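Local coordinates for protein carbohydrate deacetylase Agd3 (Neosartorya fumigata, PDB 6NWZ) that removes acetyl groups from N-acetylated sugars of the exopolysaccharide galactosaminogalactan, probably with the help of bound zinc, and is required for Aspergillus fumigatus biofilm formation, at residues G76-E82 with R115-V121; R209-A213 with W236-G240; D255-L259 with D368-W374; N305-I310 with T389-E393. All coordinates share one frame; numbering follows the deposited sequence.

Contact 1: residues G76-E82 with R115-V121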
loop_
_atom_site.group_PDB
_atom_site.type_symbol
_atom_site.label_atom_id
_atom_site.label_comp_id
_atom_site.label_asym_id
_atom_site.label_seq_id
_atom_site.Cartn_x
_atom_site.Cartn_y
_atom_site.Cartn_z
ATOM N N GLY A 76 18.074 17.590 -3.116
ATOM C CA GLY A 76 16.864 18.325 -2.818
ATOM C C GLY A 76 16.805 18.640 -1.345
ATOM O O GLY A 76 17.488 18.012 -0.528
ATOM N N ILE A 77 15.989 19.635 -1.017
ATOM C CA ILE A 77 15.809 20.077 0.357
ATOM C C ILE A 77 14.318 20.226 0.621
ATOM O O ILE A 77 13.594 20.812 -0.194
ATOM C CB ILE A 77 16.540 21.403 0.639
ATOM C CG1 ILE A 77 17.991 21.327 0.149
ATOM C CG2 ILE A 77 16.490 21.716 2.123
ATOM C CD1 ILE A 77 18.684 22.672 0.029
ATOM N N VAL A 78 13.859 19.682 1.745
ATOM C CA VAL A 78 12.474 19.805 2.183
ATOM C C VAL A 78 12.481 20.384 3.588
ATOM O O VAL A 78 13.175 19.870 4.472
ATOM C CB VAL A 78 11.736 18.453 2.160
ATOM C CG1 VAL A 78 10.229 18.676 2.167
ATOM C CG2 VAL A 78 12.161 17.620 0.963
ATOM N N VAL A 79 11.716 21.453 3.791
ATOM C CA VAL A 79 11.637 22.126 5.080
ATOM C C VAL A 79 10.174 22.245 5.469
ATOM O O VAL A 79 9.356 22.738 4.683
ATOM C CB VAL A 79 12.293 23.517 5.047
ATOM C CG1 VAL A 79 12.508 24.025 6.469
ATOM C CG2 VAL A 79 13.598 23.474 4.264
ATOM N N ALA A 80 9.850 21.812 6.681
ATOM C CA ALA A 80 8.483 21.812 7.178
ATOM C C ALA A 80 8.291 22.977 8.142
ATOM O O ALA A 80 8.994 23.071 9.155
ATOM C CB ALA A 80 8.159 20.485 7.863
ATOM N N ALA A 81 7.346 23.863 7.814
ATOM C CA ALA A 81 6.940 24.970 8.682
ATOM C C ALA A 81 8.087 25.936 8.971
ATOM O O ALA A 81 8.104 26.595 10.014
ATOM C CB ALA A 81 6.336 24.453 9.993
ATOM N N GLU A 82 9.052 26.029 8.051
ATOM C CA GLU A 82 10.211 26.913 8.184
ATOM C C GLU A 82 10.969 26.702 9.493
ATOM O O GLU A 82 11.655 27.620 9.956
ATOM C CB GLU A 82 9.806 28.388 8.067
ATOM C CG GLU A 82 9.413 28.833 6.678
ATOM C CD GLU A 82 8.782 30.214 6.671
ATOM O OE1 GLU A 82 7.676 30.369 7.229
ATOM O OE2 GLU A 82 9.391 31.146 6.110
ATOM N N ARG A 115 16.653 21.971 -6.083
ATOM C CA ARG A 115 15.349 22.522 -5.752
ATOM C C ARG A 115 15.048 22.351 -4.267
ATOM O O ARG A 115 15.646 21.523 -3.575
ATOM C CB ARG A 115 14.263 21.854 -6.596
ATOM C CG ARG A 115 14.344 22.211 -8.073
ATOM C CD ARG A 115 13.386 21.382 -8.908
ATOM N NE ARG A 115 13.286 21.883 -10.276
ATOM C CZ ARG A 115 12.509 21.348 -11.212
ATOM N NH1 ARG A 115 11.765 20.287 -10.936
ATOM N NH2 ARG A 115 12.475 21.875 -12.426
ATOM N N MET A 116 14.105 23.160 -3.781
ATOM C CA MET A 116 13.667 23.124 -2.393
ATOM C C MET A 116 12.148 23.078 -2.329
ATOM O O MET A 116 11.462 23.749 -3.107
ATOM C CB MET A 116 14.179 24.339 -1.610
ATOM C CG MET A 116 13.595 24.471 -0.214
ATOM S SD MET A 116 14.228 25.900 0.681
ATOM C CE MET A 116 15.951 25.445 0.868
ATOM N N VAL A 117 11.627 22.286 -1.396
ATOM C CA VAL A 117 10.195 22.171 -1.156
ATOM C C VAL A 117 9.912 22.636 0.266
ATOM O O VAL A 117 10.612 22.240 1.204
ATOM C CB VAL A 117 9.700 20.730 -1.370
ATOM C CG1 VAL A 117 8.265 20.580 -0.888
ATOM C CG2 VAL A 117 9.822 20.343 -2.837
ATOM N N GLN A 118 8.896 23.481 0.421
ATOM C CA GLN A 118 8.448 23.936 1.732
ATOM C C GLN A 118 6.945 23.735 1.837
ATOM O O GLN A 118 6.191 24.227 0.992
ATOM C CB GLN A 118 8.801 25.405 1.962
ATOM C CG GLN A 118 10.280 25.695 1.913
ATOM C CD GLN A 118 10.659 26.844 2.816
ATOM O OE1 GLN A 118 10.211 26.920 3.962
ATOM N NE2 GLN A 118 11.483 27.749 2.307
ATOM N N PHE A 119 6.510 23.017 2.868
ATOM C CA PHE A 119 5.093 22.826 3.117
ATOM C C PHE A 119 4.776 23.186 4.560
ATOM O O PHE A 119 5.655 23.208 5.427
ATOM C CB PHE A 119 4.630 21.390 2.791
ATOM C CG PHE A 119 5.293 20.309 3.614
ATOM C CD1 PHE A 119 4.865 20.028 4.907
ATOM C CD2 PHE A 119 6.309 19.536 3.071
ATOM C CE1 PHE A 119 5.464 19.019 5.655
ATOM C CE2 PHE A 119 6.910 18.523 3.811
ATOM C CZ PHE A 119 6.486 18.266 5.105
ATOM N N ASP A 120 3.494 23.469 4.799
ATOM C CA ASP A 120 3.009 23.957 6.090
ATOM C C ASP A 120 3.624 25.316 6.422
ATOM O O ASP A 120 4.024 25.580 7.557
ATOM C CB ASP A 120 3.268 22.940 7.206
ATOM C CG ASP A 120 2.476 23.236 8.464
ATOM O OD1 ASP A 120 1.511 24.026 8.390
ATOM O OD2 ASP A 120 2.826 22.685 9.529
ATOM N N VAL A 121 3.693 26.192 5.420
ATOM C CA VAL A 121 4.237 27.533 5.588
ATOM C C VAL A 121 3.137 28.557 5.338
ATOM O O VAL A 121 2.193 28.324 4.575
ATOM C CB VAL A 121 5.447 27.792 4.660
ATOM C CG1 VAL A 121 6.582 26.834 4.989
ATOM C CG2 VAL A 121 5.046 27.673 3.197
#
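Phe119 leans over the neighbouring strand. One face of its ring covers Ala80 CA, and its CE1 lies 3.8 Å from Ala80 CB. The ring rests on this small residue. Val78 CG1 approaches the ring obliquely, 3.7 Å from Phe119 CE2. Phe218 also meets it. Chi1 of Phe119 is 62°, which sets CG between the backbone N and the carbonyl carbon and swings the ring across the pair. Val78 CG1 also reaches Val117 CG1, at 4.1 Å. Strands 76-80 and 115-119 are neighbouring parallel strands in the CBM87 range, with their directions 16° apart. Between them run alternating backbone bonds, such as Val117 N to Ile77 O at 2.7 Å and Val79 N to Val117 O at 2.9 Å. The bond from Phe119 N to Val79 O is weak. Strand 22-31 flanks strand 76-80, and strand 209-214 flanks strand 115-119. Ile77, Val79, Met116 and Gln118 form the other face of the pair. There the bent Met116 chain puts CE in the fork between Ile77 CG2 and CD1, both 4.0 Å away. Trp102 of helix 99-112 packs on Val79, Met116 and Gln118. Glu82 CG rests on Gln118 OE1, while Gln118 NE2 bonds to Gln211.

Contact 2: residues R209-A213 with W236-G240. With ZN (zinc ion), chain J.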
loop_
_atom_site.group_PDB
_atom_site.type_symbol
_atom_site.label_atom_id
_atom_site.label_comp_id
_atom_site.label_asym_id
_atom_site.label_seq_id
_atom_site.Cartn_x
_atom_site.Cartn_y
_atom_site.Cartn_z
ATOM N N ARG A 209 16.860 30.401 -8.346
ATOM C CA ARG A 209 16.524 29.539 -7.220
ATOM C C ARG A 209 15.083 29.066 -7.358
ATOM O O ARG A 209 14.160 29.886 -7.407
ATOM C CB ARG A 209 16.729 30.278 -5.901
ATOM C CG ARG A 209 16.380 29.437 -4.690
ATOM C CD ARG A 209 16.955 30.024 -3.423
ATOM N NE ARG A 209 16.435 31.358 -3.152
ATOM C CZ ARG A 209 15.319 31.601 -2.474
ATOM N NH1 ARG A 209 14.591 30.597 -1.997
ATOM N NH2 ARG A 209 14.930 32.851 -2.277
ATOM N N GLU A 210 14.888 27.752 -7.425
ATOM C CA GLU A 210 13.573 27.170 -7.655
ATOM C C GLU A 210 13.035 26.583 -6.360
ATOM O O GLU A 210 13.755 25.880 -5.642
ATOM C CB GLU A 210 13.630 26.093 -8.736
ATOM C CG GLU A 210 14.365 26.520 -9.987
ATOM C CD GLU A 210 14.210 25.522 -11.110
ATOM O OE1 GLU A 210 13.597 25.879 -12.137
ATOM O OE2 GLU A 210 14.687 24.377 -10.962
ATOM N N GLN A 211 11.768 26.863 -6.075
ATOM C CA GLN A 211 11.161 26.500 -4.804
ATOM C C GLN A 211 9.700 26.152 -5.038
ATOM O O GLN A 211 9.032 26.789 -5.856
ATOM C CB GLN A 211 11.287 27.650 -3.797
ATOM C CG GLN A 211 10.666 27.386 -2.435
ATOM C CD GLN A 211 10.856 28.551 -1.484
ATOM O OE1 GLN A 211 11.682 28.495 -0.573
ATOM N NE2 GLN A 211 10.092 29.619 -1.695
ATOM N N MET A 212 9.215 25.136 -4.329
ATOM C CA MET A 212 7.804 24.768 -4.338
ATOM C C MET A 212 7.271 24.919 -2.918
ATOM O O MET A 212 7.818 24.324 -1.982
ATOM C CB MET A 212 7.603 23.340 -4.863
ATOM C CG MET A 212 6.167 22.837 -4.749
ATOM S SD MET A 212 5.860 21.216 -5.489
ATOM C CE MET A 212 5.953 21.590 -7.234
ATOM N N ALA A 213 6.218 25.722 -2.760
ATOM C CA ALA A 213 5.687 26.086 -1.452
ATOM C C ALA A 213 4.223 25.684 -1.349
ATOM O O ALA A 213 3.421 26.016 -2.228
ATOM C CB ALA A 213 5.834 27.589 -1.190
ATOM N N TRP A 236 8.605 16.708 -8.451
ATOM C CA TRP A 236 9.230 17.968 -8.841
ATOM C C TRP A 236 10.616 18.110 -8.225
ATOM O O TRP A 236 11.554 18.561 -8.893
ATOM C CB TRP A 236 8.337 19.141 -8.435
ATOM C CG TRP A 236 8.904 20.482 -8.788
ATOM C CD1 TRP A 236 8.811 21.117 -9.992
ATOM C CD2 TRP A 236 9.646 21.359 -7.929
ATOM N NE1 TRP A 236 9.452 22.331 -9.939
ATOM C CE2 TRP A 236 9.974 22.503 -8.683
ATOM C CE3 TRP A 236 10.068 21.285 -6.598
ATOM C CZ2 TRP A 236 10.704 23.565 -8.153
ATOM C CZ3 TRP A 236 10.792 22.344 -6.073
ATOM C CH2 TRP A 236 11.102 23.467 -6.850
ATOM N N LEU A 237 10.766 17.729 -6.951
ATOM C CA LEU A 237 12.057 17.879 -6.286
ATOM C C LEU A 237 13.130 17.023 -6.941
ATOM O O LEU A 237 14.296 17.422 -6.984
ATOM C CB LEU A 237 11.936 17.514 -4.807
ATOM C CG LEU A 237 13.162 17.748 -3.934
ATOM C CD1 LEU A 237 13.493 19.227 -3.909
ATOM C CD2 LEU A 237 12.897 17.228 -2.535
ATOM N N THR A 238 12.763 15.850 -7.448
ATOM C CA THR A 238 13.718 14.937 -8.056
ATOM C C THR A 238 13.774 15.062 -9.572
ATOM O O THR A 238 14.542 14.333 -10.208
ATOM C CB THR A 238 13.382 13.489 -7.682
ATOM O OG1 THR A 238 12.119 13.130 -8.250
ATOM C CG2 THR A 238 13.320 13.318 -6.172
ATOM N N ARG A 239 12.980 15.957 -10.164
ATOM C CA ARG A 239 12.826 16.072 -11.614
ATOM C C ARG A 239 12.428 14.748 -12.265
ATOM O O ARG A 239 12.699 14.531 -13.450
ATOM C CB ARG A 239 14.102 16.618 -12.270
ATOM C CG ARG A 239 14.421 18.061 -11.912
ATOM C CD ARG A 239 15.740 18.501 -12.522
ATOM N NE ARG A 239 15.950 19.938 -12.389
ATOM C CZ ARG A 239 16.534 20.510 -11.341
ATOM N NH1 ARG A 239 16.961 19.764 -10.332
ATOM N NH2 ARG A 239 16.691 21.825 -11.302
ATOM N N GLY A 240 11.779 13.854 -11.518
ATOM C CA GLY A 240 11.426 12.545 -12.028
ATOM C C GLY A 240 12.563 11.550 -12.116
ATOM O O GLY A 240 12.378 10.468 -12.687
HETATM ZN ZN ZN J . 14.888 25.087 -13.974
#
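The indole of Trp236 lies between a methionine and an arginine. Met212 covers one face. Its CE sits 3.5 Å from Trp236 CG, and its CB stands 3.9 Å from the centroid of the six-membered ring in a CH-pi contact. The guanidinium of Arg115 meets the other face in a cation-pi contact. At the edge, near the ring plane, the carbonyl carbon of Glu210 is 3.7 Å from Trp236 CH2. Met212 extends away from its backbone N (chi1 173°) and then bends at chi3 (-72°), which lays CE over the rim of the five-membered ring, at CG. The sulfur is oblique to that ring, a Met-aromatic contact.

The planes of the Glu210 carboxylate and the Arg239 guanidinium are 24° apart, and Glu210 OE2 is 3.3 Å from Arg239 NH2 in a salt bridge. Arg115 NE pairs with the same oxygen. Glu210 OE1 binds a zinc ion at 2.4 Å, and the backbone O of Leu684 also binds it. Arg239 NH2 bonds to that Leu684 oxygen, so this arginine joins both zinc ligands. A Schellman motif with positive phi at Arg239 ends the helix here.

Strand 209-214 runs between strand 115-119, parallel to it, and strand 198-206, antiparallel. Helix 224-237 lies against these strands, and Trp236 at its end touches Val117 and Ile203.

Contact 3: residues D255-L259 with D368-W374. With ZN (zinc ion), chain L; ZN (zinc ion), chain M.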
loop_
_atom_site.group_PDB
_atom_site.type_symbol
_atom_site.label_atom_id
_atom_site.label_comp_id
_atom_site.label_asym_id
_atom_site.label_seq_id
_atom_site.Cartn_x
_atom_site.Cartn_y
_atom_site.Cartn_z
ATOM N N ASP A 255 -11.049 -15.066 1.758
ATOM C CA ASP A 255 -10.854 -16.188 2.661
ATOM C C ASP A 255 -12.100 -17.069 2.709
ATOM O O ASP A 255 -13.191 -16.671 2.289
ATOM C CB ASP A 255 -10.522 -15.697 4.073
ATOM C CG ASP A 255 -9.217 -14.915 4.147
ATOM O OD1 ASP A 255 -8.508 -14.796 3.123
ATOM O OD2 ASP A 255 -8.900 -14.416 5.247
ATOM N N ASP A 256 -11.914 -18.290 3.217
ATOM C CA ASP A 256 -13.006 -19.185 3.596
ATOM C C ASP A 256 -13.743 -19.772 2.396
ATOM O O ASP A 256 -14.906 -20.164 2.516
ATOM C CB ASP A 256 -14.008 -18.486 4.521
ATOM C CG ASP A 256 -13.385 -18.029 5.821
ATOM O OD1 ASP A 256 -12.158 -18.192 5.994
ATOM O OD2 ASP A 256 -14.131 -17.510 6.679
ATOM N N MET A 257 -13.091 -19.858 1.237
ATOM C CA MET A 257 -13.741 -20.464 0.081
ATOM C C MET A 257 -13.991 -21.949 0.323
ATOM O O MET A 257 -13.121 -22.670 0.824
ATOM C CB MET A 257 -12.906 -20.274 -1.181
ATOM C CG MET A 257 -13.570 -20.804 -2.453
ATOM S SD MET A 257 -15.147 -20.013 -2.875
ATOM C CE MET A 257 -14.639 -18.304 -3.030
ATOM N N PHE A 258 -15.195 -22.392 -0.044
ATOM C CA PHE A 258 -15.788 -23.713 0.136
ATOM C C PHE A 258 -16.371 -23.890 1.535
ATOM O O PHE A 258 -17.016 -24.906 1.786
ATOM C CB PHE A 258 -14.818 -24.876 -0.156
ATOM C CG PHE A 258 -14.475 -25.031 -1.611
ATOM C CD1 PHE A 258 -15.243 -25.837 -2.436
ATOM C CD2 PHE A 258 -13.385 -24.370 -2.153
ATOM C CE1 PHE A 258 -14.930 -25.979 -3.774
ATOM C CE2 PHE A 258 -13.068 -24.510 -3.490
ATOM C CZ PHE A 258 -13.838 -25.313 -4.301
ATOM N N LEU A 259 -16.181 -22.943 2.449
ATOM C CA LEU A 259 -16.757 -23.035 3.781
ATOM C C LEU A 259 -18.136 -22.387 3.822
ATOM O O LEU A 259 -18.522 -21.619 2.937
ATOM C CB LEU A 259 -15.851 -22.363 4.817
ATOM C CG LEU A 259 -14.484 -22.975 5.120
ATOM C CD1 LEU A 259 -13.784 -22.204 6.231
ATOM C CD2 LEU A 259 -14.622 -24.442 5.483
ATOM N N ASP A 368 -19.486 -31.681 -5.482
ATOM C CA ASP A 368 -19.706 -30.285 -5.116
ATOM C C ASP A 368 -19.774 -29.445 -6.388
ATOM O O ASP A 368 -18.787 -29.353 -7.128
ATOM C CB ASP A 368 -18.575 -29.802 -4.207
ATOM C CG ASP A 368 -18.872 -28.474 -3.522
ATOM O OD1 ASP A 368 -19.626 -27.643 -4.075
ATOM O OD2 ASP A 368 -18.340 -28.265 -2.411
ATOM N N ASP A 369 -20.934 -28.826 -6.638
ATOM C CA ASP A 369 -21.085 -27.976 -7.818
ATOM C C ASP A 369 -20.073 -26.836 -7.812
ATOM O O ASP A 369 -19.575 -26.428 -8.869
ATOM C CB ASP A 369 -22.507 -27.419 -7.892
ATOM C CG ASP A 369 -23.554 -28.502 -8.079
ATOM O OD1 ASP A 369 -23.245 -29.689 -7.842
ATOM O OD2 ASP A 369 -24.692 -28.166 -8.473
ATOM N N LEU A 370 -19.759 -26.309 -6.628
ATOM C CA LEU A 370 -18.787 -25.229 -6.534
ATOM C C LEU A 370 -17.386 -25.706 -6.897
ATOM O O LEU A 370 -16.603 -24.940 -7.472
ATOM C CB LEU A 370 -18.812 -24.636 -5.125
ATOM C CG LEU A 370 -17.859 -23.477 -4.847
ATOM C CD1 LEU A 370 -18.110 -22.353 -5.836
ATOM C CD2 LEU A 370 -18.018 -22.994 -3.413
ATOM N N LEU A 371 -17.054 -26.960 -6.584
ATOM C CA LEU A 371 -15.737 -27.478 -6.939
ATOM C C LEU A 371 -15.604 -27.662 -8.444
ATOM O O LEU A 371 -14.605 -27.246 -9.043
ATOM C CB LEU A 371 -15.464 -28.801 -6.234
ATOM C CG LEU A 371 -14.029 -29.211 -6.577
ATOM C CD1 LEU A 371 -13.098 -28.911 -5.415
ATOM C CD2 LEU A 371 -13.939 -30.657 -7.012
ATOM N N ARG A 372 -16.592 -28.309 -9.069
ATOM C CA ARG A 372 -16.547 -28.492 -10.515
ATOM C C ARG A 372 -16.429 -27.161 -11.242
ATOM O O ARG A 372 -15.817 -27.094 -12.315
ATOM C CB ARG A 372 -17.784 -29.246 -10.999
ATOM C CG ARG A 372 -17.957 -30.615 -10.378
ATOM C CD ARG A 372 -18.956 -31.454 -11.161
ATOM N NE ARG A 372 -20.210 -30.746 -11.408
ATOM C CZ ARG A 372 -21.207 -30.668 -10.534
ATOM N NH1 ARG A 372 -21.098 -31.250 -9.343
ATOM N NH2 ARG A 372 -22.313 -30.005 -10.845
ATOM N N TRP A 373 -16.999 -26.093 -10.679
ATOM C CA TRP A 373 -16.807 -24.773 -11.267
ATOM C C TRP A 373 -15.367 -24.302 -11.096
ATOM O O TRP A 373 -14.734 -23.853 -12.058
ATOM C CB TRP A 373 -17.778 -23.767 -10.654
ATOM C CG TRP A 373 -17.773 -22.453 -11.368
ATOM C CD1 TRP A 373 -18.563 -22.088 -12.420
ATOM C CD2 TRP A 373 -16.929 -21.328 -11.092
ATOM N NE1 TRP A 373 -18.266 -20.804 -12.813
ATOM C CE2 TRP A 373 -17.267 -20.315 -12.012
ATOM C CE3 TRP A 373 -15.923 -21.078 -10.155
ATOM C CZ2 TRP A 373 -16.635 -19.076 -12.023
ATOM C CZ3 TRP A 373 -15.297 -19.847 -10.167
ATOM C CH2 TRP A 373 -15.655 -18.862 -11.093
ATOM N N TRP A 374 -14.829 -24.402 -9.876
ATOM C CA TRP A 374 -13.469 -23.929 -9.630
ATOM C C TRP A 374 -12.442 -24.736 -10.412
ATOM O O TRP A 374 -11.429 -24.188 -10.861
ATOM C CB TRP A 374 -13.145 -23.975 -8.135
ATOM C CG TRP A 374 -13.545 -22.744 -7.405
ATOM C CD1 TRP A 374 -14.430 -22.652 -6.371
ATOM C CD2 TRP A 374 -13.086 -21.411 -7.660
ATOM N NE1 TRP A 374 -14.544 -21.344 -5.961
ATOM C CE2 TRP A 374 -13.731 -20.564 -6.738
ATOM C CE3 TRP A 374 -12.191 -20.854 -8.579
ATOM C CZ2 TRP A 374 -13.508 -19.193 -6.707
ATOM C CZ3 TRP A 374 -11.974 -19.493 -8.547
ATOM C CH2 TRP A 374 -12.631 -18.676 -7.618
HETATM ZN ZN ZN L . -10.814 -17.847 7.413
HETATM ZN ZN ZN M . -10.007 -14.399 7.425
#
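Phe258 and Trp374 are in close contact, with Phe258 CZ 3.4 Å from Trp374 CD1. Their planes stand at 47°, so the pair is oblique. The rest of the Phe258 ring is fitted into the first turn of helix 369-375. Leu370 CD2 lies over one face. Leu371 CA is at the edge, 3.6 Å from Phe258 CE1, and Asp368 OD2 is also near the ring plane, at an edge. Met257 reaches the same helix beside Phe258. Chi2 (61°) brings its SD to the indole edge. There Trp374 NE1 gives a weak hydrogen bond to Met257 SD at 3.4 Å. Chi3 (59°) turns Met257 CE toward Trp374 CZ2, 3.9 Å away, and SD also touches Leu370 CD2.

Further out, the helix start is fixed by Asp368 at the N-cap. Its OD1 accepts from Leu370 N at 2.9 Å, on the anti side but tilted out of the carboxylate plane. Its OD2 pairs with Arg272, which also bonds to Phe258 O and so ties the two segments from outside. A type II turn from Asp256 to Leu259 carries Phe258, and the helix packs on this turn.

At the other end of the segment 255-259, Asp256 OD1 binds one zinc ion at 2.0 Å and Asp255 OD2 binds a second at 2.4 Å. His388 and His392 complete the protein ligands of the first, and His546 joins the second. One aspartate and two histidines round a zinc are as in metal-dependent polysaccharide deacetylases of carbohydrate esterase family 4.

Contact 4: residues N305-I310 with T389-E393. With ZN (zinc ion), chain L.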
loop_
_atom_site.group_PDB
_atom_site.type_symbol
_atom_site.label_atom_id
_atom_site.label_comp_id
_atom_site.label_asym_id
_atom_site.label_seq_id
_atom_site.Cartn_x
_atom_site.Cartn_y
_atom_site.Cartn_z
ATOM N N ASN A 305 -10.448 -23.722 1.624
ATOM C CA ASN A 305 -10.472 -24.705 2.703
ATOM C C ASN A 305 -11.000 -26.009 2.117
ATOM O O ASN A 305 -12.207 -26.154 1.904
ATOM C CB ASN A 305 -11.337 -24.232 3.862
ATOM C CG ASN A 305 -10.830 -22.952 4.472
ATOM O OD1 ASN A 305 -11.262 -21.861 4.102
ATOM N ND2 ASN A 305 -9.909 -23.073 5.417
ATOM N N GLY A 306 -10.095 -26.959 1.868
ATOM C CA GLY A 306 -10.483 -28.191 1.202
ATOM C C GLY A 306 -11.550 -28.980 1.936
ATOM O O GLY A 306 -12.386 -29.633 1.303
ATOM N N ASN A 307 -11.543 -28.938 3.272
ATOM C CA ASN A 307 -12.514 -29.721 4.031
ATOM C C ASN A 307 -13.940 -29.253 3.761
ATOM O O ASN A 307 -14.879 -30.054 3.833
ATOM C CB ASN A 307 -12.195 -29.652 5.526
ATOM C CG ASN A 307 -13.023 -30.627 6.349
ATOM O OD1 ASN A 307 -12.883 -31.845 6.219
ATOM N ND2 ASN A 307 -13.878 -30.094 7.217
ATOM N N GLY A 308 -14.121 -27.969 3.440
ATOM C CA GLY A 308 -15.436 -27.496 3.049
ATOM C C GLY A 308 -15.936 -28.140 1.772
ATOM O O GLY A 308 -17.148 -28.244 1.553
ATOM N N ASN A 309 -15.015 -28.576 0.910
ATOM C CA ASN A 309 -15.411 -29.301 -0.292
ATOM C C ASN A 309 -15.869 -30.715 0.047
ATOM O O ASN A 309 -16.871 -31.196 -0.496
ATOM C CB ASN A 309 -14.251 -29.325 -1.287
ATOM C CG ASN A 309 -14.502 -30.253 -2.457
ATOM O OD1 ASN A 309 -13.741 -31.189 -2.693
ATOM N ND2 ASN A 309 -15.576 -30.001 -3.192
ATOM N N ILE A 310 -15.159 -31.392 0.951
ATOM C CA ILE A 310 -15.543 -32.752 1.313
ATOM C C ILE A 310 -16.856 -32.751 2.086
ATOM O O ILE A 310 -17.706 -33.627 1.890
ATOM C CB ILE A 310 -14.416 -33.433 2.112
ATOM C CG1 ILE A 310 -13.081 -33.322 1.367
ATOM C CG2 ILE A 310 -14.763 -34.891 2.383
ATOM C CD1 ILE A 310 -13.057 -34.035 0.032
ATOM N N THR A 389 -5.616 -23.414 4.897
ATOM C CA THR A 389 -5.669 -24.635 5.710
ATOM C C THR A 389 -6.859 -25.518 5.350
ATOM O O THR A 389 -7.820 -25.066 4.716
ATOM C CB THR A 389 -5.688 -24.333 7.212
ATOM O OG1 THR A 389 -6.939 -23.735 7.580
ATOM C CG2 THR A 389 -4.543 -23.410 7.579
ATOM N N PHE A 390 -6.800 -26.789 5.752
ATOM C CA PHE A 390 -7.790 -27.757 5.292
ATOM C C PHE A 390 -9.127 -27.555 5.997
ATOM O O PHE A 390 -10.153 -27.321 5.349
ATOM C CB PHE A 390 -7.262 -29.180 5.496
ATOM C CG PHE A 390 -8.103 -30.243 4.841
ATOM C CD1 PHE A 390 -8.257 -30.280 3.465
ATOM C CD2 PHE A 390 -8.728 -31.216 5.604
ATOM C CE1 PHE A 390 -9.029 -31.263 2.864
ATOM C CE2 PHE A 390 -9.500 -32.201 5.009
ATOM C CZ PHE A 390 -9.651 -32.223 3.640
ATOM N N THR A 391 -9.133 -27.616 7.328
ATOM C CA THR A 391 -10.370 -27.582 8.098
ATOM C C THR A 391 -10.644 -26.229 8.737
ATOM O O THR A 391 -11.667 -26.079 9.415
ATOM C CB THR A 391 -10.344 -28.658 9.189
ATOM O OG1 THR A 391 -9.551 -28.207 10.294
ATOM C CG2 THR A 391 -9.738 -29.931 8.647
ATOM N N HIS A 392 -9.760 -25.250 8.543
ATOM C CA HIS A 392 -9.876 -23.926 9.160
ATOM C C HIS A 392 -9.754 -23.997 10.681
ATOM O O HIS A 392 -10.321 -23.169 11.399
ATOM C CB HIS A 392 -11.180 -23.231 8.753
ATOM C CG HIS A 392 -11.199 -21.766 9.050
ATOM N ND1 HIS A 392 -11.298 -21.271 10.333
ATOM C CD2 HIS A 392 -11.126 -20.689 8.233
ATOM C CE1 HIS A 392 -11.287 -19.951 10.293
ATOM N NE2 HIS A 392 -11.183 -19.573 9.031
ATOM N N GLU A 393 -9.004 -24.978 11.182
ATOM C CA GLU A 393 -8.783 -25.097 12.618
ATOM C C GLU A 393 -7.939 -23.934 13.123
ATOM O O GLU A 393 -6.894 -23.615 12.546
ATOM C CB GLU A 393 -8.095 -26.422 12.951
ATOM C CG GLU A 393 -7.759 -26.593 14.433
ATOM C CD GLU A 393 -6.985 -27.869 14.719
ATOM O OE1 GLU A 393 -6.596 -28.558 13.754
ATOM O OE2 GLU A 393 -6.766 -28.186 15.909
HETATM ZN ZN ZN L . -10.814 -17.847 7.413
HETATM O O HOH W 1 -14.218 -27.459 7.608
#
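Asn305, Gly306 and Asn307, at the start of helix 306-313, meet residues 389-392 in a buried helix-to-loop contact beside the zinc site. The loop follows strand 384-387. Asn307 N donates to Phe390 O at 3.0 Å, from 42° above the carbonyl plane. Asn305 ND2 makes a weak bond to Thr389 O, also 3.0 Å long. The Phe390 ring packs against the first helical turn. Asn307 N lies over one of its faces, and Asn307 CB is 3.9 Å from its centroid in a CH-pi contact. Gly306 has no side chain, and its backbone comes close to the ring. Chi1 of Asn307 (-170°) carries its amide past the ring, so that OD1 lies 3.6 Å from Phe390 CE2. That OD1 also accepts from Ile328 N. Asn307 ND2 donates to a water at 2.7 Å, and the water gives a weak bond to Thr391 O. His392 NE2 binds zinc at 2.4 Å, while Asn305 ND2 sits at the edge of its ring. Beside the ring packing, one backbone N-H of the first helical turn and, weakly, the Asn305 amide grip the carbonyls of Phe390 and Thr389. This is consistent with the helix start holding in place the loop that carries His392.

How the contacts relate
All four contacts are buried, yet they form two groups on opposite sides of the chain's centre. Contacts 1 and 2 adjoin and share one sheet region, because strand 115-119 lies next to strand 209-214. Contacts 3 and 4 touch as well, through the bond of Met257 O with Asn305 N, and both supply ligands to the same zinc. The groups are far apart: the centres of contacts 1 and 3 are about 54 Å from each other. Contact 1 relies on backbone bonds and apolar side chains. Contact 2 adds charge and a metal at a helix end. Contact 3 is mainly aromatic and apolar, whereas contact 4 combines amide and carbonyl bonds with the Phe390 ring on the helix backbone.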